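Local coordinates for protein fatty Acyl-Adenylate Ligase (Escherichia coli, PDB 3PBK) that belongs to the ANL superfamily of AMP-binding enzymes and holds 5'-O-[(S)-(dodecanoyloxy)(hydroxy)phosphoryl]adenosine in a pocket, at residues P13-A17 and K213-G217; A25-A29 and V240-L244; A30-M36 and Q48-Q52; R219-P225 and S245-T251. The contacts are given in a common frame with arbitrary orientation. Numbering follows the deposited sequence.

Contact 1: residues P13-A17 and K213-G217; sequences PMRYA and KLRPG
Near the pocket of the bound 5'-O-[(S)-(dodecanoyloxy)(hydroxy)phosphoryl]adenosine, whose atoms come within about 5 Å of the Leu214 side chain, the first modelled residues of the chain lie against a loop. Both segments are irregular; CA of Met14 sits 6.6 Å from CA of Pro216, and CA of Tyr16 lies 8.3 Å from CA of Leu214. Met14, modelled as selenomethionine, is nearly extended (chi1 to chi3 all t), so its selenium and methyl reach across: SE is 3.6 Å from Pro216 N and 3.9 Å from Pro216 CD, while CE packs 3.8 Å from Leu214 CB. Tyr16 is the centre of an inverse gamma turn (phi -95°, psi 71°), closed by a weak hydrogen bond from Ala17 N to Arg15 O, 3.2 Å. With chi1 m, the ring sends its OH to donate a 2.8 Å hydrogen bond to Leu214 O, the one polar link across the contact. Lys213, with positive phi, is where the chain leaves the helix before it. The contact lies at the surface, where the 213-217 loop joins helix 197-211 to strand 220-222; Tyr16 and Ala17 rest on the side of that helix, and Ala17 and Leu214 also touch helix 229-241.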
loop_
_atom_site.group_PDB
_atom_site.type_symbol
_atom_site.label_atom_id
_atom_site.label_comp_id
_atom_site.label_asym_id
_atom_site.label_seq_id
_atom_site.Cartn_x
_atom_site.Cartn_y
_atom_site.Cartn_z
ATOM N N PRO A 13 -9.691 17.556 22.760
ATOM C CA PRO A 13 -10.332 16.393 23.411
ATOM C C PRO A 13 -10.485 15.245 22.419
ATOM O O PRO A 13 -11.368 15.303 21.568
ATOM C CB PRO A 13 -11.717 16.920 23.834
ATOM C CG PRO A 13 -11.594 18.425 23.779
ATOM C CD PRO A 13 -10.581 18.726 22.695
HETATM N N MSE A 14 -9.643 14.219 22.528
HETATM C CA MSE A 14 -9.490 13.235 21.454
HETATM C C MSE A 14 -10.696 12.322 21.209
HETATM O O MSE A 14 -11.364 11.887 22.149
HETATM C CB MSE A 14 -8.243 12.397 21.695
HETATM C CG MSE A 14 -7.882 11.461 20.547
HETATM SE SE MSE A 14 -6.155 10.544 20.812
HETATM C CE MSE A 14 -6.328 9.220 19.379
ATOM N N ARG A 15 -10.971 12.043 19.936
ATOM C CA ARG A 15 -12.011 11.088 19.560
ATOM C C ARG A 15 -11.478 10.139 18.501
ATOM O O ARG A 15 -10.848 10.570 17.532
ATOM C CB ARG A 15 -13.258 11.794 19.048
ATOM C CG ARG A 15 -14.002 12.575 20.106
ATOM C CD ARG A 15 -15.309 13.109 19.561
ATOM N NE ARG A 15 -16.107 12.053 18.946
ATOM C CZ ARG A 15 -17.314 12.251 18.427
ATOM N NH1 ARG A 15 -17.832 13.470 18.463
ATOM N NH2 ARG A 15 -17.999 11.248 17.881
ATOM N N TYR A 16 -11.742 8.847 18.690
ATOM C CA TYR A 16 -11.103 7.808 17.890
ATOM C C TYR A 16 -11.926 7.370 16.692
ATOM O O TYR A 16 -12.437 6.252 16.667
ATOM C CB TYR A 16 -10.795 6.581 18.750
ATOM C CG TYR A 16 -9.637 6.760 19.706
ATOM C CD1 TYR A 16 -9.651 7.770 20.660
ATOM C CD2 TYR A 16 -8.536 5.906 19.671
ATOM C CE1 TYR A 16 -8.601 7.936 21.547
ATOM C CE2 TYR A 16 -7.476 6.067 20.557
ATOM C CZ TYR A 16 -7.520 7.085 21.492
ATOM O OH TYR A 16 -6.486 7.270 22.376
ATOM N N ALA A 17 -12.038 8.240 15.695
ATOM C CA ALA A 17 -12.780 7.906 14.488
ATOM C C ALA A 17 -14.277 7.626 14.778
ATOM O O ALA A 17 -15.009 7.122 13.918
ATOM C CB ALA A 17 -12.114 6.730 13.774
ATOM N N LYS A 213 -3.583 1.754 18.052
ATOM C CA LYS A 213 -3.790 2.305 19.385
ATOM C C LYS A 213 -3.046 3.633 19.543
ATOM O O LYS A 213 -1.970 3.700 20.134
ATOM C CB LYS A 213 -3.385 1.290 20.451
ATOM C CG LYS A 213 -4.272 0.063 20.421
ATOM C CD LYS A 213 -3.784 -1.029 21.335
ATOM C CE LYS A 213 -4.870 -2.062 21.538
ATOM N NZ LYS A 213 -4.349 -3.252 22.255
ATOM N N LEU A 214 -3.624 4.689 18.984
ATOM C CA LEU A 214 -3.043 6.016 19.084
ATOM C C LEU A 214 -3.339 6.621 20.445
ATOM O O LEU A 214 -4.231 6.163 21.168
ATOM C CB LEU A 214 -3.603 6.924 17.993
ATOM C CG LEU A 214 -3.211 6.597 16.551
ATOM C CD1 LEU A 214 -4.166 7.282 15.568
ATOM C CD2 LEU A 214 -1.753 6.972 16.283
ATOM N N ARG A 215 -2.590 7.662 20.783
ATOM C CA ARG A 215 -2.725 8.329 22.067
ATOM C C ARG A 215 -2.724 9.824 21.861
ATOM O O ARG A 215 -2.297 10.309 20.819
ATOM C CB ARG A 215 -1.563 7.940 22.971
ATOM C CG ARG A 215 -1.428 6.452 23.117
ATOM C CD ARG A 215 -0.102 6.075 23.696
ATOM N NE ARG A 215 -0.070 4.675 24.098
ATOM C CZ ARG A 215 0.969 4.119 24.713
ATOM N NH1 ARG A 215 2.040 4.863 24.970
ATOM N NH2 ARG A 215 0.945 2.832 25.060
ATOM N N PRO A 216 -3.216 10.571 22.853
ATOM C CA PRO A 216 -3.103 12.028 22.766
ATOM C C PRO A 216 -1.628 12.428 22.784
ATOM O O PRO A 216 -0.841 11.873 23.573
ATOM C CB PRO A 216 -3.811 12.507 24.035
ATOM C CG PRO A 216 -4.712 11.383 24.409
ATOM C CD PRO A 216 -3.976 10.141 24.033
ATOM N N GLY A 217 -1.257 13.359 21.908
ATOM C CA GLY A 217 0.128 13.770 21.800
ATOM C C GLY A 217 0.915 13.034 20.727
ATOM O O GLY A 217 2.030 13.453 20.385
#

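Contact 2: residues A25-A29 and V240-L244; sequences ALDYA and VATQL
Gln243 and Val240 give up about 60 Å² each here, and Ala29 is the residue they share. Segment 25-29 is helical, the last part of helix 22-29; Val240 and Ala241 form the weakly bonded end of helix 229-241, after which Gln243 turns the chain with left-handed backbone angles (phi 50°, psi 35°). That turn points its CA-to-CB bond at helix 22-29. The register pairs Ala25 with Ala241 (CA to CA 5.2 Å), Leu26 with Val240 (6.1 Å) and Ala29 with Gln243 (4.9 Å). The small alanines allow this close approach: Ala29 CB rests 3.4 Å from Val240 O and its CA is 4.1 Å from Gln243 CG. Val240, chi1 t, places CG1 4.2 Å from Leu26 CB, and Ala25 CB meets Ala241 CB at 4.4 Å. Tyr28, chi1 t, swings its ring round so that the edge atom CE2 lies 3.3 Å from Gln243 CD, while its OH is hydrogen-bonded to the backbone O of Pro13. No hydrogen bond crosses between the segments, so they meet by van der Waals contact. An N-terminal helix is thus packed against the point where the helix of a beta-alpha-beta crossover ends and the chain heads into strand 246-248.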
loop_
_atom_site.group_PDB
_atom_site.type_symbol
_atom_site.label_atom_id
_atom_site.label_comp_id
_atom_site.label_asym_id
_atom_site.label_seq_id
_atom_site.Cartn_x
_atom_site.Cartn_y
_atom_site.Cartn_z
ATOM N N ALA A 25 -16.274 13.597 10.702
ATOM C CA ALA A 25 -14.925 13.493 11.225
ATOM C C ALA A 25 -14.181 14.831 11.121
ATOM O O ALA A 25 -13.701 15.359 12.122
ATOM C CB ALA A 25 -14.162 12.381 10.515
ATOM N N LEU A 26 -14.096 15.386 9.919
ATOM C CA LEU A 26 -13.335 16.607 9.718
ATOM C C LEU A 26 -13.959 17.802 10.433
ATOM O O LEU A 26 -13.253 18.711 10.870
ATOM C CB LEU A 26 -13.184 16.907 8.226
ATOM C CG LEU A 26 -12.628 18.288 7.865
ATOM C CD1 LEU A 26 -11.312 18.521 8.571
ATOM C CD2 LEU A 26 -12.461 18.418 6.374
ATOM N N ASP A 27 -15.283 17.809 10.532
ATOM C CA ASP A 27 -15.981 18.888 11.209
ATOM C C ASP A 27 -15.474 19.006 12.628
ATOM O O ASP A 27 -15.275 20.106 13.140
ATOM C CB ASP A 27 -17.481 18.626 11.231
ATOM C CG ASP A 27 -18.205 19.295 10.087
ATOM O OD1 ASP A 27 -17.536 19.943 9.248
ATOM O OD2 ASP A 27 -19.445 19.184 10.031
ATOM N N TYR A 28 -15.263 17.858 13.257
ATOM C CA TYR A 28 -14.742 17.808 14.610
ATOM C C TYR A 28 -13.283 18.248 14.688
ATOM O O TYR A 28 -12.884 18.876 15.666
ATOM C CB TYR A 28 -14.870 16.396 15.173
ATOM C CG TYR A 28 -14.457 16.301 16.621
ATOM C CD1 TYR A 28 -15.360 16.597 17.634
ATOM C CD2 TYR A 28 -13.168 15.930 16.976
ATOM C CE1 TYR A 28 -15.001 16.524 18.954
ATOM C CE2 TYR A 28 -12.794 15.852 18.303
ATOM C CZ TYR A 28 -13.719 16.151 19.286
ATOM O OH TYR A 28 -13.376 16.082 20.612
ATOM N N ALA A 29 -12.489 17.911 13.672
ATOM C CA ALA A 29 -11.055 18.193 13.691
ATOM C C ALA A 29 -10.769 19.657 13.425
ATOM O O ALA A 29 -9.748 20.186 13.846
ATOM C CB ALA A 29 -10.322 17.322 12.688
ATOM N N VAL A 240 -6.866 12.842 10.343
ATOM C CA VAL A 240 -8.032 13.706 10.333
ATOM C C VAL A 240 -9.111 13.219 11.296
ATOM O O VAL A 240 -9.764 14.022 11.972
ATOM C CB VAL A 240 -8.608 13.831 8.926
ATOM C CG1 VAL A 240 -10.046 14.268 8.981
ATOM C CG2 VAL A 240 -7.775 14.812 8.113
ATOM N N ALA A 241 -9.287 11.904 11.372
ATOM C CA ALA A 241 -10.347 11.313 12.194
ATOM C C ALA A 241 -9.922 11.194 13.651
ATOM O O ALA A 241 -10.665 10.715 14.504
ATOM C CB ALA A 241 -10.726 9.957 11.644
ATOM N N THR A 242 -8.714 11.659 13.921
ATOM C CA THR A 242 -8.083 11.459 15.206
ATOM C C THR A 242 -7.591 12.810 15.719
ATOM O O THR A 242 -7.011 12.915 16.797
ATOM C CB THR A 242 -6.931 10.439 15.057
ATOM O OG1 THR A 242 -7.475 9.134 14.779
ATOM C CG2 THR A 242 -6.112 10.367 16.311
ATOM N N GLN A 243 -7.861 13.849 14.937
ATOM C CA GLN A 243 -7.448 15.204 15.261
ATOM C C GLN A 243 -5.983 15.278 15.633
ATOM O O GLN A 243 -5.603 16.075 16.490
ATOM C CB GLN A 243 -8.282 15.778 16.395
ATOM C CG GLN A 243 -9.721 15.382 16.338
ATOM C CD GLN A 243 -10.029 14.305 17.336
ATOM O OE1 GLN A 243 -10.760 13.357 17.047
ATOM N NE2 GLN A 243 -9.454 14.432 18.527
ATOM N N LEU A 244 -5.176 14.445 14.974
ATOM C CA LEU A 244 -3.723 14.366 15.164
ATOM C C LEU A 244 -2.958 15.000 14.006
ATOM O O LEU A 244 -3.326 14.838 12.852
ATOM C CB LEU A 244 -3.285 12.905 15.277
ATOM C CG LEU A 244 -3.596 12.143 16.562
ATOM C CD1 LEU A 244 -2.755 10.887 16.640
ATOM C CD2 LEU A 244 -3.353 13.015 17.776
#

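Contact 3: residues A30-M36 and Q48-Q52; sequences ALSSAGM and QLEYQ
The CA of Gly35 sits over the face of the Tyr51 ring, 3.7 Å from the ring centroid and 14° off the ring normal, a CH-pi contact. With an extended backbone (phi 179°, psi -166°) Gly35 also approaches Glu50 to only 3.9 Å, CA to CA, and an ideal CB on Gly35 would stand 2.4 Å from Leu49 O, so there is no room for a side chain. Gly35 and Glu50 form an antiparallel non-hydrogen-bonded pair; the next pair, Met36 and Leu49, is hydrogen-bonded, with Met36 N giving to Leu49 O (2.6 Å) and Leu49 N to Met36 O (2.9 Å). This is the open end of the beta hairpin of strands 35-39 and 45-50, at the edge of the large mixed sheet, just where Glu50 takes the N-cap position of helix 51-67. Tyr51 N then donates to Ala34 O at 3.1 Å, almost linear. The Tyr51 ring, chi1 m, presses CE2 against Ala34 CB (3.8 Å), while selenomethionine Met36 brings SE to 4.1 Å from Tyr51 CE1, a Met-aromatic contact set obliquely to the ring. Further back, Ala30 O reaches Gln52 CB at 3.4 Å, and the Tyr51 hydroxyl is hydrogen-bonded to Leu244 O.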
loop_
_atom_site.group_PDB
_atom_site.type_symbol
_atom_site.label_atom_id
_atom_site.label_comp_id
_atom_site.label_asym_id
_atom_site.label_seq_id
_atom_site.Cartn_x
_atom_site.Cartn_y
_atom_site.Cartn_z
ATOM N N ALA A 30 -11.674 20.314 12.714
ATOM C CA ALA A 30 -11.526 21.736 12.454
ATOM C C ALA A 30 -11.696 22.525 13.743
ATOM O O ALA A 30 -11.547 23.741 13.749
ATOM C CB ALA A 30 -12.533 22.198 11.415
ATOM N N LEU A 31 -12.016 21.826 14.829
ATOM C CA LEU A 31 -12.140 22.453 16.145
ATOM C C LEU A 31 -10.855 22.316 16.960
ATOM O O LEU A 31 -10.752 22.863 18.056
ATOM C CB LEU A 31 -13.310 21.857 16.942
ATOM C CG LEU A 31 -14.712 21.834 16.323
ATOM C CD1 LEU A 31 -15.695 21.121 17.245
ATOM C CD2 LEU A 31 -15.200 23.235 15.981
ATOM N N SER A 32 -9.887 21.571 16.433
ATOM C CA SER A 32 -8.600 21.391 17.102
ATOM C C SER A 32 -7.633 22.426 16.559
ATOM O O SER A 32 -8.052 23.315 15.814
ATOM C CB SER A 32 -8.046 19.988 16.852
ATOM O OG SER A 32 -7.733 19.798 15.478
ATOM N N SER A 33 -6.354 22.316 16.921
ATOM C CA SER A 33 -5.330 23.223 16.389
ATOM C C SER A 33 -4.305 22.458 15.546
ATOM O O SER A 33 -3.276 22.999 15.119
ATOM C CB SER A 33 -4.654 24.024 17.513
ATOM O OG SER A 33 -3.902 23.194 18.382
ATOM N N ALA A 34 -4.603 21.188 15.304
ATOM C CA ALA A 34 -3.718 20.337 14.522
ATOM C C ALA A 34 -3.950 20.526 13.037
ATOM O O ALA A 34 -4.903 21.187 12.612
ATOM C CB ALA A 34 -3.905 18.872 14.903
ATOM N N GLY A 35 -3.069 19.933 12.250
ATOM C CA GLY A 35 -3.193 20.012 10.817
ATOM C C GLY A 35 -2.054 19.277 10.161
ATOM O O GLY A 35 -1.332 18.518 10.810
HETATM N N MSE A 36 -1.893 19.516 8.867
HETATM C CA MSE A 36 -0.845 18.881 8.099
HETATM C C MSE A 36 0.316 19.819 7.829
HETATM O O MSE A 36 0.148 21.031 7.732
HETATM C CB MSE A 36 -1.409 18.388 6.782
HETATM C CG MSE A 36 -2.273 17.180 6.931
HETATM SE SE MSE A 36 -3.879 17.423 5.888
HETATM C CE MSE A 36 -4.510 15.568 5.804
ATOM N N GLN A 48 1.807 24.617 5.052
ATOM C CA GLN A 48 1.050 24.086 6.181
ATOM C C GLN A 48 -0.460 24.158 5.916
ATOM O O GLN A 48 -0.940 25.012 5.165
ATOM C CB GLN A 48 1.415 24.843 7.454
ATOM C CG GLN A 48 0.789 24.279 8.706
ATOM C CD GLN A 48 1.367 24.900 9.971
ATOM O OE1 GLN A 48 2.570 25.172 10.049
ATOM N NE2 GLN A 48 0.513 25.124 10.973
ATOM N N LEU A 49 -1.207 23.244 6.520
ATOM C CA LEU A 49 -2.645 23.190 6.319
ATOM C C LEU A 49 -3.301 22.744 7.608
ATOM O O LEU A 49 -3.220 21.570 7.971
ATOM C CB LEU A 49 -2.997 22.215 5.199
ATOM C CG LEU A 49 -4.494 22.120 4.914
ATOM C CD1 LEU A 49 -5.064 23.506 4.682
ATOM C CD2 LEU A 49 -4.781 21.226 3.723
ATOM N N GLU A 50 -3.934 23.684 8.306
ATOM C CA GLU A 50 -4.676 23.358 9.519
ATOM C C GLU A 50 -6.038 22.765 9.195
ATOM O O GLU A 50 -6.666 23.121 8.197
ATOM C CB GLU A 50 -4.836 24.592 10.392
ATOM C CG GLU A 50 -3.524 25.063 10.945
ATOM C CD GLU A 50 -3.528 26.532 11.256
ATOM O OE1 GLU A 50 -4.037 26.900 12.343
ATOM O OE2 GLU A 50 -3.018 27.312 10.412
ATOM N N TYR A 51 -6.494 21.845 10.031
ATOM C CA TYR A 51 -7.769 21.203 9.768
ATOM C C TYR A 51 -8.876 22.248 9.758
ATOM O O TYR A 51 -9.744 22.235 8.877
ATOM C CB TYR A 51 -8.051 20.111 10.798
ATOM C CG TYR A 51 -7.085 18.954 10.717
ATOM C CD1 TYR A 51 -6.832 18.325 9.500
ATOM C CD2 TYR A 51 -6.430 18.485 11.854
ATOM C CE1 TYR A 51 -5.959 17.272 9.415
ATOM C CE2 TYR A 51 -5.553 17.429 11.776
ATOM C CZ TYR A 51 -5.326 16.825 10.553
ATOM O OH TYR A 51 -4.454 15.771 10.459
ATOM N N GLN A 52 -8.835 23.154 10.734
ATOM C CA GLN A 52 -9.748 24.287 10.760
ATOM C C GLN A 52 -9.845 24.892 9.367
ATOM O O GLN A 52 -10.936 25.023 8.814
ATOM C CB GLN A 52 -9.252 25.341 11.743
ATOM C CG GLN A 52 -10.096 26.608 11.770
ATOM C CD GLN A 52 -9.587 27.641 12.771
ATOM O OE1 GLN A 52 -8.490 27.505 13.339
ATOM N NE2 GLN A 52 -10.390 28.682 12.994
#

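Contact 4: residues R219-P225 and S245-T251; sequences RCVSWLP and SVDYLRT
Arg219 swings its guanidinium past Ser245, NH2 lying 3.9 Å from Ser245 CB, to place NH1 2.6 Å from Asp247 OD2 in a salt bridge. Behind it strands 220-222 and 246-248 run parallel, their axes 4.6 Å apart at closest and at 16° to each other. Cys220 pairs with Val246, Val221 with Asp247 and Ser222 with Tyr248, CA to CA 4.4 to 5.0 Å. The backbone bonds zigzag: Cys220 N to Ser245 O (3.1 Å), Asp247 N to Cys220 O, Ser222 N to Asp247 O and Leu249 N to Ser222 O (each 2.9 Å). Cys220, Ser222, Val246 and Tyr248 share one face, where Cys220 CB meets Val246 CG2 at 3.5 Å beneath helix 229-241, the crossover helix of this beta-alpha-beta unit; Val221 and Asp247 face helix 260-267. Further along, Trp223 CB packs 3.8 Å from Leu249 CB, Ser222 OG accepts a hydrogen bond from Leu224 N (3.0 Å) in an ST turn, and Thr251 OG1 donates to Trp223 O at 2.9 Å. Backbone hydrogen bonds thus join the strands, the salt bridge neutralises the buried Asp247 carboxylate, and Thr251 satisfies Trp223 O where the chain enters helix 251-256.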
loop_
_atom_site.group_PDB
_atom_site.type_symbol
_atom_site.label_atom_id
_atom_site.label_comp_id
_atom_site.label_asym_id
_atom_site.label_seq_id
_atom_site.Cartn_x
_atom_site.Cartn_y
_atom_site.Cartn_z
ATOM N N ARG A 219 1.972 11.948 16.969
ATOM C CA ARG A 219 2.104 12.737 15.758
ATOM C C ARG A 219 2.686 11.895 14.635
ATOM O O ARG A 219 3.762 11.314 14.787
ATOM C CB ARG A 219 2.995 13.938 16.015
ATOM C CG ARG A 219 3.787 14.356 14.801
ATOM C CD ARG A 219 4.645 15.536 15.138
ATOM N NE ARG A 219 3.872 16.766 15.111
ATOM C CZ ARG A 219 4.111 17.739 14.251
ATOM N NH1 ARG A 219 5.110 17.591 13.397
ATOM N NH2 ARG A 219 3.376 18.846 14.252
ATOM N N CYS A 220 1.976 11.854 13.509
ATOM C CA CYS A 220 2.333 10.996 12.378
ATOM C C CYS A 220 3.327 11.588 11.376
ATOM O O CYS A 220 3.408 12.801 11.185
ATOM C CB CYS A 220 1.075 10.588 11.630
ATOM S SG CYS A 220 -0.237 10.083 12.732
ATOM N N VAL A 221 4.075 10.703 10.728
ATOM C CA VAL A 221 5.045 11.085 9.714
ATOM C C VAL A 221 4.906 10.112 8.551
ATOM O O VAL A 221 4.977 8.901 8.750
ATOM C CB VAL A 221 6.487 11.009 10.272
ATOM C CG1 VAL A 221 7.508 11.341 9.191
ATOM C CG2 VAL A 221 6.643 11.933 11.470
ATOM N N SER A 222 4.693 10.626 7.345
ATOM C CA SER A 222 4.563 9.756 6.180
ATOM C C SER A 222 5.320 10.285 4.976
ATOM O O SER A 222 5.381 11.491 4.749
ATOM C CB SER A 222 3.095 9.560 5.803
ATOM O OG SER A 222 2.967 9.072 4.479
ATOM N N TRP A 223 5.906 9.377 4.208
ATOM C CA TRP A 223 6.468 9.741 2.921
ATOM C C TRP A 223 5.699 9.010 1.817
ATOM O O TRP A 223 6.017 9.143 0.634
ATOM C CB TRP A 223 7.971 9.445 2.864
ATOM C CG TRP A 223 8.336 8.033 3.207
ATOM C CD1 TRP A 223 8.818 7.579 4.397
ATOM C CD2 TRP A 223 8.240 6.888 2.351
ATOM N NE1 TRP A 223 9.022 6.222 4.341
ATOM C CE2 TRP A 223 8.673 5.775 3.096
ATOM C CE3 TRP A 223 7.823 6.696 1.032
ATOM C CZ2 TRP A 223 8.707 4.489 2.558
ATOM C CZ3 TRP A 223 7.858 5.424 0.506
ATOM C CH2 TRP A 223 8.296 4.336 1.263
ATOM N N LEU A 224 4.668 8.259 2.209
ATOM C CA LEU A 224 3.875 7.462 1.274
ATOM C C LEU A 224 3.026 8.315 0.341
ATOM O O LEU A 224 2.606 9.419 0.701
ATOM C CB LEU A 224 2.964 6.514 2.040
ATOM C CG LEU A 224 3.659 5.673 3.099
ATOM C CD1 LEU A 224 2.648 5.124 4.076
ATOM C CD2 LEU A 224 4.439 4.561 2.443
ATOM N N PRO A 225 2.747 7.795 -0.864
ATOM C CA PRO A 225 1.965 8.525 -1.869
ATOM C C PRO A 225 0.492 8.503 -1.510
ATOM O O PRO A 225 0.025 7.496 -0.980
ATOM C CB PRO A 225 2.171 7.700 -3.144
ATOM C CG PRO A 225 3.143 6.601 -2.793
ATOM C CD PRO A 225 3.109 6.444 -1.318
ATOM N N SER A 245 -1.872 15.695 14.302
ATOM C CA SER A 245 -1.095 16.312 13.237
ATOM C C SER A 245 -0.287 15.278 12.449
ATOM O O SER A 245 -0.062 14.162 12.916
ATOM C CB SER A 245 -0.182 17.392 13.810
ATOM O OG SER A 245 -0.940 18.470 14.334
ATOM N N VAL A 246 0.150 15.648 11.251
ATOM C CA VAL A 246 0.991 14.769 10.451
ATOM C C VAL A 246 1.974 15.577 9.610
ATOM O O VAL A 246 1.678 16.702 9.217
ATOM C CB VAL A 246 0.139 13.872 9.540
ATOM C CG1 VAL A 246 -0.514 14.692 8.454
ATOM C CG2 VAL A 246 0.984 12.770 8.937
ATOM N N ASP A 247 3.149 15.006 9.349
ATOM C CA ASP A 247 4.158 15.632 8.492
ATOM C C ASP A 247 4.454 14.760 7.286
ATOM O O ASP A 247 4.740 13.573 7.436
ATOM C CB ASP A 247 5.461 15.821 9.256
ATOM C CG ASP A 247 5.247 16.343 10.644
ATOM O OD1 ASP A 247 4.261 17.076 10.847
ATOM O OD2 ASP A 247 6.061 16.020 11.533
ATOM N N TYR A 248 4.422 15.348 6.097
ATOM C CA TYR A 248 4.672 14.590 4.877
ATOM C C TYR A 248 5.997 14.899 4.222
ATOM O O TYR A 248 6.457 16.038 4.240
ATOM C CB TYR A 248 3.603 14.886 3.845
ATOM C CG TYR A 248 2.215 14.630 4.324
ATOM C CD1 TYR A 248 1.324 15.675 4.503
ATOM C CD2 TYR A 248 1.790 13.349 4.597
ATOM C CE1 TYR A 248 0.042 15.445 4.946
ATOM C CE2 TYR A 248 0.516 13.105 5.035
ATOM C CZ TYR A 248 -0.360 14.153 5.209
ATOM O OH TYR A 248 -1.642 13.906 5.650
ATOM N N LEU A 249 6.597 13.869 3.632
ATOM C CA LEU A 249 7.614 14.043 2.602
ATOM C C LEU A 249 6.998 13.641 1.265
ATOM O O LEU A 249 5.984 12.929 1.215
ATOM C CB LEU A 249 8.843 13.181 2.891
ATOM C CG LEU A 249 9.820 13.672 3.967
ATOM C CD1 LEU A 249 10.931 12.664 4.199
ATOM C CD2 LEU A 249 10.409 15.010 3.587
ATOM N N ARG A 250 7.584 14.104 0.171
ATOM C CA ARG A 250 7.142 13.611 -1.125
ATOM C C ARG A 250 7.756 12.233 -1.318
ATOM O O ARG A 250 8.836 11.950 -0.801
ATOM C CB ARG A 250 7.538 14.572 -2.244
ATOM C CG ARG A 250 6.872 15.934 -2.132
ATOM C CD ARG A 250 7.087 16.762 -3.385
ATOM N NE ARG A 250 8.207 17.693 -3.271
ATOM C CZ ARG A 250 8.200 18.789 -2.510
ATOM N NH1 ARG A 250 7.134 19.075 -1.769
ATOM N NH2 ARG A 250 9.267 19.590 -2.476
ATOM N N THR A 251 7.059 11.359 -2.029
ATOM C CA THR A 251 7.526 9.987 -2.140
ATOM C C THR A 251 8.845 9.926 -2.881
ATOM O O THR A 251 9.732 9.167 -2.512
ATOM C CB THR A 251 6.514 9.104 -2.854
ATOM O OG1 THR A 251 5.277 9.130 -2.137
ATOM C CG2 THR A 251 7.022 7.684 -2.909
#

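How the contacts relate
Along the chain the first segments of contacts 1, 2 and 3 come in turn, and the second segments of contacts 1 and 2 follow near residues 213 to 244, so contacts 1 and 2 interleave and the short-range contact 3 falls within both. Contact 4 adjoins contacts 1 and 2 in sequence and spans the crossover helix 229-241, whose end lies in contact 2. Centre to centre, contacts 1 and 2 sit about 10 Å apart, contacts 2 and 3 about 9 Å, while contacts 3 and 4, about 15 Å apart, share the nine-stranded mixed sheet, where strands 35-39 and 246-248 are neighbours. Residues 13-17 thereby meet the 213-217 loop beside the ligand, while contacts 2 and 3 lead from helix 22-29 to the sheet.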